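Local coordinates for protein glutaredoxin (Populus tremula x Populus tremuloides, PDB 2E7P) that binds a glutathione-ligated [2Fe-2S] cluster and probably reduces low-molecular-weight and protein disulfides with glutathione as electron donor, at residues A9-A13 with D57-L61. Residue numbers count along the deposited sequence, not the author numbering.
Sequences ALKKA and DGSQL
L61, K12 and A9 carry most of this helix-to-helix contact. Residues 9-13 are a regular turn within helix 3-18 (A13 N to A9 O, 2.9 Å); D57 holds the N-cap position of helix 58-69, whose first turn closes with L61 N to D57 O at 2.9 Å, but its side chain makes no capping bond and turns to K12 instead. The nearest CA atoms are those of A9 and L61, 5.5 Å apart, a close approach that the small A9 permits: its CB points across and lies 3.9 Å from Q60 O. L61, with off-rotamer chi1 near -109° and chi2 near 23°, brings CD1 to 3.5 Å from A9 O, 3.7 Å from K12 CD and 4.3 Å from A13 CB. Beside this van der Waals contact K12 extends all-trans, and its NZ forms a salt bridge with D57 OD2 (2.8 Å). A water 2.9 Å from both K12 NZ and D57 OD1 bridges the same pair. L61 also packs on L52 and L55, after strand 48-51. The contact sets N-terminal helix 3-18 against the start of helix 58-69 in the thioredoxin fold.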
ATOM      1  N   ALA C   9     -10.983  -1.668  22.914  1.00 47.78           N
ATOM      2  CA  ALA C   9     -10.480  -1.776  21.533  1.00 45.43           C
ATOM      3  C   ALA C   9     -10.455  -3.224  21.060  1.00 43.68           C
ATOM      4  O   ALA C   9     -10.813  -3.519  19.927  1.00 43.30           O
ATOM      5  CB  ALA C   9      -9.107  -1.169  21.429  1.00 45.42           C
ATOM      6  N   LEU C  10     -10.037  -4.124  21.941  1.00 41.78           N
ATOM      7  CA  LEU C  10     -10.029  -5.531  21.625  1.00 40.63           C
ATOM      8  C   LEU C  10     -11.457  -6.019  21.387  1.00 39.85           C
ATOM      9  O   LEU C  10     -11.722  -6.775  20.436  1.00 39.66           O
ATOM     10  CB  LEU C  10      -9.375  -6.330  22.750  1.00 40.82           C
ATOM     11  CG  LEU C  10      -9.376  -7.851  22.534  1.00 41.26           C
ATOM     12  CD1 LEU C  10      -8.612  -8.243  21.251  1.00 40.42           C
ATOM     13  CD2 LEU C  10      -8.783  -8.526  23.748  1.00 42.80           C
ATOM     14  N   LYS C  11     -12.368  -5.575  22.255  1.00 38.38           N
ATOM     15  CA  LYS C  11     -13.790  -5.882  22.147  1.00 37.43           C
ATOM     16  C   LYS C  11     -14.323  -5.434  20.791  1.00 36.27           C
ATOM     17  O   LYS C  11     -14.969  -6.216  20.099  1.00 34.96           O
ATOM     18  CB  LYS C  11     -14.587  -5.196  23.273  1.00 37.91           C
ATOM     19  CG  LYS C  11     -16.052  -5.611  23.315  1.00 39.44           C
ATOM     20  CD  LYS C  11     -16.740  -5.134  24.573  1.00 41.34           C
ATOM     21  CE  LYS C  11     -17.746  -6.184  25.042  1.00 44.47           C
ATOM     22  NZ  LYS C  11     -19.067  -6.011  24.374  1.00 45.44           N
ATOM     23  N   LYS C  12     -14.029  -4.179  20.438  1.00 35.66           N
ATOM     24  CA  LYS C  12     -14.476  -3.573  19.189  1.00 36.09           C
ATOM     25  C   LYS C  12     -13.886  -4.304  17.956  1.00 35.73           C
ATOM     26  O   LYS C  12     -14.628  -4.635  17.019  1.00 35.70           O
ATOM     27  CB  LYS C  12     -14.152  -2.078  19.182  1.00 35.89           C
ATOM     28  CG  LYS C  12     -14.643  -1.354  17.972  1.00 37.84           C
ATOM     29  CD  LYS C  12     -14.163   0.068  17.996  1.00 41.23           C
ATOM     30  CE  LYS C  12     -14.995   0.959  17.118  1.00 43.25           C
ATOM     31  NZ  LYS C  12     -14.929   2.358  17.626  1.00 44.64           N
ATOM     32  N   ALA C  13     -12.586  -4.612  17.981  1.00 34.42           N
ATOM     33  CA  ALA C  13     -11.963  -5.397  16.886  1.00 34.05           C
ATOM     34  C   ALA C  13     -12.621  -6.766  16.679  1.00 34.28           C
ATOM     35  O   ALA C  13     -12.926  -7.169  15.551  1.00 33.87           O
ATOM     36  CB  ALA C  13     -10.433  -5.550  17.104  1.00 32.82           C
ATOM     37  N   ASP C  57      -9.947   5.631  16.122  1.00 33.63           N
ATOM     38  CA  ASP C  57      -9.326   4.600  16.946  1.00 33.14           C
ATOM     39  C   ASP C  57      -8.607   3.505  16.101  1.00 32.53           C
ATOM     40  O   ASP C  57      -8.371   2.392  16.575  1.00 30.98           O
ATOM     41  CB  ASP C  57     -10.397   3.975  17.835  1.00 33.53           C
ATOM     42  CG  ASP C  57     -11.489   3.344  17.030  1.00 34.41           C
ATOM     43  OD1 ASP C  57     -11.678   3.782  15.866  1.00 33.44           O
ATOM     44  OD2 ASP C  57     -12.136   2.413  17.549  1.00 35.57           O
ATOM     45  N   GLY C  58      -8.260   3.840  14.855  1.00 32.00           N
ATOM     46  CA  GLY C  58      -7.634   2.870  13.935  1.00 31.22           C
ATOM     47  C   GLY C  58      -6.386   2.244  14.512  1.00 31.22           C
ATOM     48  O   GLY C  58      -6.200   1.041  14.465  1.00 29.66           O
ATOM     49  N   SER C  59      -5.551   3.092  15.089  1.00 31.68           N
ATOM     50  CA  SER C  59      -4.298   2.713  15.724  1.00 33.19           C
ATOM     51  C   SER C  59      -4.549   1.648  16.792  1.00 32.61           C
ATOM     52  O   SER C  59      -3.903   0.606  16.824  1.00 32.16           O
ATOM     53  CB  SER C  59      -3.728   3.970  16.395  1.00 33.74           C
ATOM     54  OG  SER C  59      -2.362   4.102  16.109  1.00 39.14           O
ATOM     55  N   GLN C  60      -5.504   1.927  17.675  1.00 32.35           N
ATOM     56  CA  GLN C  60      -5.805   1.038  18.801  1.00 32.28           C
ATOM     57  C   GLN C  60      -6.412  -0.285  18.332  1.00 30.77           C
ATOM     58  O   GLN C  60      -6.128  -1.341  18.904  1.00 29.58           O
ATOM     59  CB  GLN C  60      -6.750   1.735  19.796  1.00 32.96           C
ATOM     60  CG  GLN C  60      -6.185   3.013  20.414  1.00 37.87           C
ATOM     61  CD  GLN C  60      -6.524   4.274  19.615  1.00 44.38           C
ATOM     62  OE1 GLN C  60      -6.195   4.401  18.424  1.00 45.99           O
ATOM     63  NE2 GLN C  60      -7.180   5.224  20.283  1.00 46.20           N
ATOM     64  N   LEU C  61      -7.260  -0.211  17.300  1.00 30.08           N
ATOM     65  CA  LEU C  61      -7.832  -1.400  16.673  1.00 29.70           C
ATOM     66  C   LEU C  61      -6.765  -2.290  16.074  1.00 28.67           C
ATOM     67  O   LEU C  61      -6.825  -3.514  16.218  1.00 28.41           O
ATOM     68  CB  LEU C  61      -8.809  -0.990  15.591  1.00 30.26           C
ATOM     69  CG  LEU C  61     -10.319  -1.170  15.760  1.00 32.21           C
ATOM     70  CD1 LEU C  61     -10.830  -1.256  17.198  1.00 30.81           C
ATOM     71  CD2 LEU C  61     -11.095  -0.119  14.927  1.00 30.82           C
TER
HETATM   72  O   HOH W   1     -14.324   3.141  14.901  1.00 38.35           O